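Mandelate racemase/muconate lactonizing enzyme (Polaromonas sp., PDB 2OG9) probably acts as a racemase or a related enzyme of the enolase superfamily, drawing a proton from the carbon next to a substrate carboxylate. Local coordinates at residues P11-T16 / E55-H60; I49-I54 / Q61-S66; I15-I20 / E378-T383; L136-L141 / M318-H323. One frame throughout, in Å; residues are numbered along the deposited sequence.

In the fold
Interactions 1, 2 and 3 are built on one antiparallel sheet, whose strands run in the order 61-69, 46-56, 15-26, 375-382. Interaction 2, a buried hairpin pairing, mixes a regular backbone ladder with apolar packing. Interactions 1 and 3 share Ile15 and Thr16 at the more open end of the sheet, where polar groups do more of the work: a carboxylate organises a turn in the first, and a salt bridge and an indole bond hold an edge strand in the second. Interaction 4 stands apart, a small buried helix-to-helix contact resting on one histidine; its nearest atoms lie about 5 Å from interaction 2 and about 15 Å from interaction 3.

Interaction 1 of 4, residues P11-T16 / E55-H60; sequences PSDRIT and ETAGGH
Asp13 and Thr56 meet because of their first torsions: in Asp13 CG stands anti to the backbone N (chi1 -157°), and in Thr56 OG1 sits between N and the carbonyl carbon (chi1 70°). The two side chains cross at about a right angle, and the hydroxyl donates a short bond, Thr56 OG1 to Asp13 OD2 at 2.6 Å, coming from above the carboxylate plane. The other oxygen has two donors. Gly58 N reaches Asp13 OD1 on its syn lone pair at 3.2 Å, while Arg14 N meets Asp13 OD1 at 2.6 Å on the anti side, tilted out of the carboxylate plane. Thr56 OG1 in turn accepts from His60 N (3.2 Å), so carboxylate, hydroxyl and turn amides form one linked network. The edge of the His60 ring also abuts the acid, with CD2 3.2 Å from Asp13 OD2, and Arg133 of helix 114-133 forms a salt bridge to the same oxygen. An alanine in place of Asp13 would probably cost the Thr56 hydroxyl, Arg14 N and Gly58 N their carboxylate acceptor and Arg133 this countercharge, leaving the turn freer to move. Further along, backbone bonds join Ala57 N to Arg14 O (2.9 Å) and Thr16 N to Glu55 O (3.0 Å), and Ala57 CB lies over the centre of one face of the Arg14 guanidinium. Residues 56-59 form a type I turn closed from Gly59 N to Thr56 O; with Gly59 at positive phi and Thr56 N bonded to His60 O, this is the type I turn with G1 bulge, a classic beta-hairpin connection, here braced from outside by an aspartate.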
# COMPACT_ATOMS: atom_id res chain seq x y z
N PRO A 11 -34.70 4.30 34.95
CA PRO A 11 -33.32 4.81 34.72
C PRO A 11 -32.55 4.88 36.03
O PRO A 11 -33.15 4.82 37.11
CB PRO A 11 -33.46 6.19 34.10
CG PRO A 11 -34.86 6.12 33.49
CD PRO A 11 -35.68 5.30 34.49
N SER A 12 -31.23 5.01 35.95
CA SER A 12 -30.41 5.10 37.16
C SER A 12 -30.81 6.38 37.89
O SER A 12 -30.84 6.43 39.12
CB SER A 12 -28.92 5.16 36.81
OG SER A 12 -28.51 6.48 36.46
N ASP A 13 -31.12 7.41 37.11
CA ASP A 13 -31.52 8.70 37.64
C ASP A 13 -32.27 9.42 36.52
O ASP A 13 -32.58 8.82 35.49
CB ASP A 13 -30.27 9.51 38.01
CG ASP A 13 -30.55 10.59 39.03
OD1 ASP A 13 -31.73 10.99 39.19
OD2 ASP A 13 -29.59 11.06 39.68
N ARG A 14 -32.57 10.70 36.72
CA ARG A 14 -33.28 11.47 35.72
C ARG A 14 -32.92 12.95 35.84
O ARG A 14 -33.03 13.53 36.91
CB ARG A 14 -34.78 11.27 35.89
CG ARG A 14 -35.62 11.80 34.75
CD ARG A 14 -36.65 12.79 35.27
NE ARG A 14 -37.42 12.22 36.37
CZ ARG A 14 -38.18 12.94 37.19
NH1 ARG A 14 -38.28 14.25 37.03
NH2 ARG A 14 -38.84 12.35 38.18
N ILE A 15 -32.49 13.54 34.73
CA ILE A 15 -32.12 14.95 34.69
C ILE A 15 -33.37 15.80 34.79
O ILE A 15 -34.32 15.62 34.03
CB ILE A 15 -31.38 15.30 33.37
CG1 ILE A 15 -30.08 14.48 33.28
CG2 ILE A 15 -31.12 16.80 33.29
CD1 ILE A 15 -29.31 14.67 31.97
N THR A 16 -33.38 16.75 35.73
CA THR A 16 -34.56 17.59 35.91
C THR A 16 -34.30 19.08 35.73
O THR A 16 -35.23 19.84 35.49
CB THR A 16 -35.16 17.37 37.31
OG1 THR A 16 -34.16 17.61 38.31
CG2 THR A 16 -35.67 15.94 37.46
N GLU A 55 -28.55 18.99 37.22
CA GLU A 55 -29.03 18.43 38.48
C GLU A 55 -30.12 17.41 38.19
O GLU A 55 -30.85 17.54 37.20
CB GLU A 55 -29.54 19.56 39.39
CG GLU A 55 -28.41 20.32 40.08
CD GLU A 55 -28.88 21.52 40.89
OE1 GLU A 55 -30.00 21.48 41.44
OE2 GLU A 55 -28.11 22.50 41.00
N THR A 56 -30.23 16.40 39.04
CA THR A 56 -31.20 15.32 38.82
C THR A 56 -32.24 15.17 39.93
O THR A 56 -32.10 15.74 41.01
CB THR A 56 -30.48 13.98 38.68
OG1 THR A 56 -29.94 13.60 39.95
CG2 THR A 56 -29.35 14.08 37.66
N ALA A 57 -33.27 14.38 39.64
CA ALA A 57 -34.33 14.13 40.60
C ALA A 57 -33.74 13.47 41.85
O ALA A 57 -34.27 13.60 42.95
CB ALA A 57 -35.39 13.21 39.98
N GLY A 58 -32.62 12.78 41.66
CA GLY A 58 -31.97 12.10 42.76
C GLY A 58 -31.06 12.99 43.60
O GLY A 58 -30.38 12.51 44.50
N GLY A 59 -31.05 14.29 43.29
CA GLY A 59 -30.22 15.21 44.05
C GLY A 59 -28.75 15.26 43.66
O GLY A 59 -27.93 15.82 44.39
N HIS A 60 -28.41 14.68 42.51
CA HIS A 60 -27.03 14.69 42.05
C HIS A 60 -26.77 15.93 41.21
O HIS A 60 -27.69 16.47 40.59
CB HIS A 60 -26.74 13.42 41.24
CG HIS A 60 -26.74 12.17 42.06
ND1 HIS A 60 -25.67 11.82 42.87
CD2 HIS A 60 -27.67 11.21 42.24
CE1 HIS A 60 -25.96 10.70 43.50
NE2 HIS A 60 -27.17 10.31 43.14

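Interaction 2 of 4, residues I49-I54 / Q61-S66; sequences ILFAEI and QGLGFS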
# COMPACT_ATOMS: atom_id res chain seq x y z
N ILE A 49 -16.21 31.66 28.50
CA ILE A 49 -16.37 30.34 29.08
C ILE A 49 -17.84 29.97 29.14
O ILE A 49 -18.67 30.76 29.59
CB ILE A 49 -15.82 30.29 30.54
CG1 ILE A 49 -14.39 30.84 30.61
CG2 ILE A 49 -15.90 28.86 31.07
CD1 ILE A 49 -13.36 29.99 29.89
N LEU A 50 -18.18 28.77 28.66
CA LEU A 50 -19.57 28.32 28.72
C LEU A 50 -19.70 27.31 29.85
O LEU A 50 -19.14 26.22 29.78
CB LEU A 50 -20.00 27.66 27.40
CG LEU A 50 -21.36 26.95 27.47
CD1 LEU A 50 -22.45 27.98 27.71
CD2 LEU A 50 -21.62 26.17 26.19
N PHE A 51 -20.42 27.68 30.90
CA PHE A 51 -20.63 26.78 32.03
C PHE A 51 -21.97 26.06 31.90
O PHE A 51 -22.97 26.66 31.49
CB PHE A 51 -20.61 27.55 33.35
CG PHE A 51 -19.24 27.97 33.80
CD1 PHE A 51 -18.31 27.02 34.20
CD2 PHE A 51 -18.89 29.32 33.82
CE1 PHE A 51 -17.03 27.41 34.62
CE2 PHE A 51 -17.61 29.72 34.23
CZ PHE A 51 -16.68 28.76 34.63
N ALA A 52 -21.98 24.78 32.23
CA ALA A 52 -23.20 23.99 32.20
C ALA A 52 -23.34 23.34 33.56
O ALA A 52 -22.38 22.75 34.09
CB ALA A 52 -23.12 22.91 31.12
N GLU A 53 -24.52 23.48 34.14
CA GLU A 53 -24.83 22.90 35.44
C GLU A 53 -25.99 21.95 35.22
O GLU A 53 -26.98 22.29 34.55
CB GLU A 53 -25.23 23.98 36.44
CG GLU A 53 -24.09 24.91 36.84
CD GLU A 53 -24.59 26.15 37.57
OE1 GLU A 53 -24.78 27.20 36.92
OE2 GLU A 53 -24.79 26.07 38.80
N ILE A 54 -25.87 20.74 35.75
CA ILE A 54 -26.90 19.72 35.60
C ILE A 54 -27.25 19.14 36.97
O ILE A 54 -26.37 18.84 37.77
CB ILE A 54 -26.41 18.57 34.67
CG1 ILE A 54 -26.13 19.12 33.26
CG2 ILE A 54 -27.46 17.47 34.59
CD1 ILE A 54 -25.56 18.08 32.30
N GLN A 61 -25.53 16.40 41.20
CA GLN A 61 -25.20 17.61 40.45
C GLN A 61 -23.86 17.50 39.74
O GLN A 61 -22.95 16.79 40.18
CB GLN A 61 -25.19 18.82 41.38
CG GLN A 61 -24.72 20.11 40.72
CD GLN A 61 -24.84 21.33 41.62
OE1 GLN A 61 -24.38 21.33 42.77
NE2 GLN A 61 -25.45 22.40 41.09
N GLY A 62 -23.75 18.21 38.62
CA GLY A 62 -22.52 18.21 37.85
C GLY A 62 -22.24 19.57 37.25
O GLY A 62 -23.16 20.34 36.97
N LEU A 63 -20.96 19.87 37.06
CA LEU A 63 -20.53 21.14 36.48
C LEU A 63 -19.52 20.85 35.39
O LEU A 63 -18.61 20.03 35.57
CB LEU A 63 -19.88 22.02 37.55
CG LEU A 63 -19.22 23.33 37.09
CD1 LEU A 63 -20.26 24.27 36.50
CD2 LEU A 63 -18.53 24.00 38.29
N GLY A 64 -19.68 21.51 34.25
CA GLY A 64 -18.76 21.32 33.14
C GLY A 64 -18.59 22.62 32.39
O GLY A 64 -19.27 23.60 32.69
N PHE A 65 -17.69 22.65 31.42
CA PHE A 65 -17.50 23.87 30.65
C PHE A 65 -16.79 23.65 29.34
O PHE A 65 -16.17 22.62 29.12
CB PHE A 65 -16.74 24.91 31.50
CG PHE A 65 -15.30 24.55 31.77
CD1 PHE A 65 -14.30 24.93 30.89
CD2 PHE A 65 -14.96 23.83 32.91
CE1 PHE A 65 -12.96 24.60 31.14
CE2 PHE A 65 -13.63 23.49 33.17
CZ PHE A 65 -12.63 23.88 32.27
N SER A 66 -16.92 24.63 28.45
CA SER A 66 -16.23 24.63 27.17
C SER A 66 -15.78 26.08 27.07
O SER A 66 -16.05 26.87 27.99
CB SER A 66 -17.17 24.25 26.01
OG SER A 66 -18.28 25.12 25.92
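Phe51 and Phe65 stand side by side on one face of this antiparallel hairpin, a good example of how a ladder of backbone bonds sets side chains into mutual hollows. Phe65 CG lies between its backbone N and carbonyl carbon (chi1 68°); the ring beyond leads away from strand 49-54, leaving CB as the bump that Phe51 leans on, with Phe51 CD1 3.8 Å from Phe65 CB. Ile49 CG2 rises 3.6 Å above the plane of the Phe51 ring, offset toward the rim, and also touches Phe65 CB. On the same face Leu63 turns its CD1 inward over the neighbouring strand, where this methyl nests against Ala52 O, Glu53 CG (3.9 Å) and Phe51 CD1 (4.1 Å). The reverse face has a different relief. Leu50, Ala52 and Ile54 project from one strand, but opposite the last two come Gly64 and Gly62, so that half of the surface stays low; only Ser66 stands up there, its OG 3.4 Å from Leu50 CB and bonded to Gln76. Three hydrogen-bonded pairs hold the strands in step, six N-H to O bonds in all, the shortest Gly62 N to Ile54 O at 2.8 Å. Helix 114-133 packs on the lower-relief face, with Ala121 and Phe122 against Ala52 and Ala125 and Leu126 against Ile54, while helix 73-83 meets Leu50. Leu343, Phe344 and Leu367, in loops, close on Phe51 from the other face, and strand 15-26 lies alongside, its Arg19 forming a salt bridge to Glu53.

Interaction 3 of 4, residues I15-I20 / E378-T383; sequences ITWVRI and EAQVGT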
# COMPACT_ATOMS: atom_id res chain seq x y z
N ILE A 15 -32.49 13.54 34.73
CA ILE A 15 -32.12 14.95 34.69
C ILE A 15 -33.37 15.80 34.79
O ILE A 15 -34.32 15.62 34.03
CB ILE A 15 -31.38 15.30 33.37
CG1 ILE A 15 -30.08 14.48 33.28
CG2 ILE A 15 -31.12 16.80 33.29
CD1 ILE A 15 -29.31 14.67 31.97
N THR A 16 -33.38 16.75 35.73
CA THR A 16 -34.56 17.59 35.91
C THR A 16 -34.30 19.08 35.73
O THR A 16 -35.23 19.84 35.49
CB THR A 16 -35.16 17.37 37.31
OG1 THR A 16 -34.16 17.61 38.31
CG2 THR A 16 -35.67 15.94 37.46
N TRP A 17 -33.04 19.50 35.81
CA TRP A 17 -32.71 20.91 35.68
C TRP A 17 -31.37 21.10 35.00
O TRP A 17 -30.44 20.32 35.20
CB TRP A 17 -32.65 21.54 37.08
CG TRP A 17 -32.35 23.01 37.12
CD1 TRP A 17 -33.21 24.04 36.85
CD2 TRP A 17 -31.10 23.62 37.50
NE1 TRP A 17 -32.58 25.25 37.05
CE2 TRP A 17 -31.29 25.02 37.45
CE3 TRP A 17 -29.85 23.12 37.89
CZ2 TRP A 17 -30.27 25.92 37.77
CZ3 TRP A 17 -28.84 24.02 38.21
CH2 TRP A 17 -29.05 25.40 38.15
N VAL A 18 -31.27 22.14 34.19
CA VAL A 18 -30.03 22.45 33.48
C VAL A 18 -29.87 23.96 33.39
O VAL A 18 -30.83 24.66 33.07
CB VAL A 18 -30.02 21.88 32.04
CG1 VAL A 18 -28.72 22.24 31.35
CG2 VAL A 18 -30.20 20.37 32.06
N ARG A 19 -28.68 24.46 33.70
CA ARG A 19 -28.41 25.89 33.61
C ARG A 19 -27.12 26.15 32.85
O ARG A 19 -26.09 25.54 33.13
CB ARG A 19 -28.31 26.52 35.01
CG ARG A 19 -27.90 27.99 34.96
CD ARG A 19 -28.12 28.71 36.29
NE ARG A 19 -27.71 30.11 36.21
CZ ARG A 19 -26.44 30.52 36.24
NH1 ARG A 19 -25.46 29.64 36.35
NH2 ARG A 19 -26.15 31.82 36.13
N ILE A 20 -27.19 27.05 31.88
CA ILE A 20 -26.01 27.39 31.10
C ILE A 20 -25.69 28.86 31.31
O ILE A 20 -26.59 29.70 31.39
CB ILE A 20 -26.20 27.14 29.61
CG1 ILE A 20 -27.50 27.79 29.13
CG2 ILE A 20 -26.16 25.64 29.34
CD1 ILE A 20 -27.68 27.75 27.65
N GLU A 378 -27.23 33.88 30.24
CA GLU A 378 -27.55 32.67 30.99
C GLU A 378 -28.98 32.25 30.73
O GLU A 378 -29.83 33.06 30.37
CB GLU A 378 -27.32 32.86 32.50
CG GLU A 378 -28.24 33.85 33.18
CD GLU A 378 -28.16 33.73 34.70
OE1 GLU A 378 -28.69 32.73 35.24
OE2 GLU A 378 -27.56 34.61 35.34
N ALA A 379 -29.24 30.96 30.90
CA ALA A 379 -30.56 30.41 30.68
C ALA A 379 -30.66 29.11 31.45
O ALA A 379 -29.65 28.51 31.80
CB ALA A 379 -30.78 30.16 29.21
N GLN A 380 -31.88 28.68 31.72
CA GLN A 380 -32.10 27.44 32.42
C GLN A 380 -33.41 26.81 31.98
O GLN A 380 -34.29 27.49 31.46
CB GLN A 380 -32.08 27.67 33.94
CG GLN A 380 -32.90 28.85 34.42
CD GLN A 380 -32.74 29.08 35.91
OE1 GLN A 380 -33.19 28.27 36.72
NE2 GLN A 380 -32.08 30.17 36.27
N VAL A 381 -33.51 25.50 32.17
CA VAL A 381 -34.70 24.76 31.80
C VAL A 381 -34.96 23.70 32.85
O VAL A 381 -34.02 23.21 33.48
CB VAL A 381 -34.53 24.09 30.41
CG1 VAL A 381 -33.28 23.24 30.40
CG2 VAL A 381 -35.75 23.25 30.07
N GLY A 382 -36.22 23.35 33.05
CA GLY A 382 -36.57 22.35 34.03
C GLY A 382 -36.81 22.93 35.41
O GLY A 382 -36.77 24.15 35.59
N THR A 383 -37.07 22.06 36.38
CA THR A 383 -37.32 22.49 37.75
C THR A 383 -36.22 21.95 38.65
O THR A 383 -36.01 20.74 38.75
CB THR A 383 -38.68 21.98 38.26
OG1 THR A 383 -39.71 22.36 37.34
CG2 THR A 383 -38.98 22.57 39.63
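Trp17 meets Gln380, and Arg19 meets Glu378, across an antiparallel strand pair that closes the sheet of the capping domain; as elsewhere in the enolase superfamily, a strand from the C-terminal end returns to pair with the N-terminal one. Thr16 and Trp17 both face Glu55, a classic beta bulge. The indole and the amide cross obliquely, their planes 74° apart. Trp17 NE1 donates to Gln380 OE1 at 3.1 Å; the oxygen lies in the ring plane, yet the N-H comes in from above the amide carbonyl plane. Arg384 adds a cation-pi contact to the indole. The salt bridge of Arg19 and Glu378 repeats this crossed geometry, guanidinium and carboxylate planes being 80° apart. Arg19 is extended from CG to NE, and Glu378 OE1 sits at the guanidinium edge, 3.0 Å from Arg19 NE and, by a weak bond, 2.8 Å from NH2. A single oxygen thus takes two N-H groups, that of NE from above the carboxylate plane, while Arg19 NH1 turns to Glu53 and Glu378 OE2 to Lys372. Arg19 and Gln380 share one face of the sheet; on the opposite face the contacts are apolar: Val18 CB touches Val381 CG1 at 3.9 Å, and Ile20 CG1 touches Ala379 CB at 4.0 Å. Backbone bonds flank both of these pairs. At the end of the strand Gly382 has a positive phi (89°), and its CA closes to 3.2 Å from Thr16 O, just where a side chain would collide.

Interaction 4 of 4, residues L136-L141 / M318-H323; sequences LSLAKL and MELHVH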
# COMPACT_ATOMS: atom_id res chain seq x y z
N LEU A 136 -15.75 9.54 43.90
CA LEU A 136 -14.40 9.47 43.35
C LEU A 136 -14.03 10.68 42.52
O LEU A 136 -14.90 11.33 41.93
CB LEU A 136 -14.26 8.23 42.46
CG LEU A 136 -14.51 6.83 43.00
CD1 LEU A 136 -14.46 5.83 41.84
CD2 LEU A 136 -13.47 6.49 44.05
N SER A 137 -12.74 11.00 42.49
CA SER A 137 -12.29 12.10 41.66
C SER A 137 -12.52 11.59 40.23
O SER A 137 -12.73 10.39 40.04
CB SER A 137 -10.79 12.35 41.88
OG SER A 137 -10.04 11.20 41.56
N LEU A 138 -12.50 12.48 39.25
CA LEU A 138 -12.70 12.04 37.87
C LEU A 138 -11.59 11.06 37.51
O LEU A 138 -11.83 10.06 36.84
CB LEU A 138 -12.68 13.23 36.91
CG LEU A 138 -12.79 12.88 35.42
CD1 LEU A 138 -14.07 12.10 35.16
CD2 LEU A 138 -12.77 14.16 34.60
N ALA A 139 -10.37 11.36 37.95
CA ALA A 139 -9.23 10.49 37.65
C ALA A 139 -9.44 9.07 38.17
O ALA A 139 -9.10 8.10 37.49
CB ALA A 139 -7.95 11.08 38.24
N LYS A 140 -9.98 8.94 39.38
CA LYS A 140 -10.20 7.62 39.95
C LYS A 140 -11.40 6.92 39.32
O LYS A 140 -11.43 5.69 39.26
CB LYS A 140 -10.37 7.72 41.47
CG LYS A 140 -9.08 8.10 42.21
CD LYS A 140 -8.02 6.99 42.12
CE LYS A 140 -6.70 7.42 42.76
NZ LYS A 140 -5.70 6.30 42.85
N LEU A 141 -12.38 7.68 38.86
CA LEU A 141 -13.54 7.06 38.22
C LEU A 141 -13.06 6.39 36.93
O LEU A 141 -13.42 5.26 36.63
CB LEU A 141 -14.61 8.10 37.89
CG LEU A 141 -15.78 7.59 37.05
CD1 LEU A 141 -16.59 6.58 37.83
CD2 LEU A 141 -16.66 8.78 36.64
N MSE A 318 -6.08 22.85 32.53
CA MSE A 318 -5.43 21.88 33.40
C MSE A 318 -6.39 21.33 34.46
O MSE A 318 -6.25 20.19 34.90
CB MSE A 318 -4.23 22.52 34.10
CG MSE A 318 -4.56 23.73 34.95
SE MSE A 318 -2.98 24.31 35.93
CE MSE A 318 -3.84 25.47 37.25
N GLU A 319 -7.36 22.15 34.86
CA GLU A 319 -8.34 21.74 35.88
C GLU A 319 -9.07 20.47 35.46
O GLU A 319 -9.49 19.66 36.30
CB GLU A 319 -9.35 22.87 36.13
CG GLU A 319 -8.79 24.13 36.81
CD GLU A 319 -8.04 25.06 35.87
OE1 GLU A 319 -7.97 24.77 34.65
OE2 GLU A 319 -7.52 26.09 36.34
N LEU A 320 -9.21 20.29 34.15
CA LEU A 320 -9.86 19.11 33.60
C LEU A 320 -8.83 18.09 33.12
O LEU A 320 -8.92 16.90 33.42
CB LEU A 320 -10.77 19.51 32.43
CG LEU A 320 -11.32 18.39 31.54
CD1 LEU A 320 -12.14 17.41 32.35
CD2 LEU A 320 -12.17 19.01 30.44
N HIS A 321 -7.83 18.56 32.38
CA HIS A 321 -6.83 17.65 31.83
C HIS A 321 -5.93 16.92 32.82
O HIS A 321 -5.40 15.86 32.50
CB HIS A 321 -5.98 18.38 30.79
CG HIS A 321 -6.77 18.79 29.58
ND1 HIS A 321 -7.56 17.91 28.88
CD2 HIS A 321 -6.88 19.98 28.95
CE1 HIS A 321 -8.13 18.54 27.87
NE2 HIS A 321 -7.74 19.80 27.89
N VAL A 322 -5.76 17.46 34.02
CA VAL A 322 -4.93 16.77 35.00
C VAL A 322 -5.57 15.41 35.30
O VAL A 322 -4.87 14.42 35.52
CB VAL A 322 -4.77 17.59 36.31
CG1 VAL A 322 -6.12 17.84 36.97
CG2 VAL A 322 -3.85 16.85 37.26
N HIS A 323 -6.90 15.36 35.31
CA HIS A 323 -7.61 14.11 35.56
C HIS A 323 -7.48 13.16 34.38
O HIS A 323 -7.23 11.96 34.55
CB HIS A 323 -9.09 14.38 35.83
CG HIS A 323 -9.35 15.05 37.14
ND1 HIS A 323 -9.29 14.38 38.34
CD2 HIS A 323 -9.65 16.34 37.44
CE1 HIS A 323 -9.54 15.22 39.33
NE2 HIS A 323 -9.76 16.42 38.81
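The start of helix 138-142, which follows the long helix 114-133, is joined here to helix 318-326 of the barrel domain: a helix N-terminus whose first-turn amides are met by side chains, with His323 and Ala139 at the centre of the contact. Two acceptors share the work. Ser137, at the N-cap, takes Lys140 N on its OG at 3.1 Å, and His323 ND1 takes Ala139 N at 3.2 Å. The second bond is bent, 141° at the hydrogen, and the donor lies 32° out of the imidazole plane. NE2 of the same ring bonds to Leu363 O, so both nitrogens fix the ring's rotation, consistent with a proton on NE2 and a lone pair on ND1. Leu138 CB sits over one face of the ring, a CH-pi contact 4.1 Å from the His323 centroid. Leu138 CG stands anti to its backbone N (chi1 176°), and the chain beyond crosses Leu320 obliquely, Leu138 CD2 meeting Leu320 CD1 at 4.0 Å. An alanine in place of His323 would probably take the imidazole partner from Ala139 N and Leu363 O and open a gap beside Leu138 CB. Beyond the contact, Lys140 forms salt bridges to Asp91 and Asp94 of the second subunit. At the ring's edge, in its plane, lies the methyl of Ala139, with CB 3.6 Å from His323 ND1.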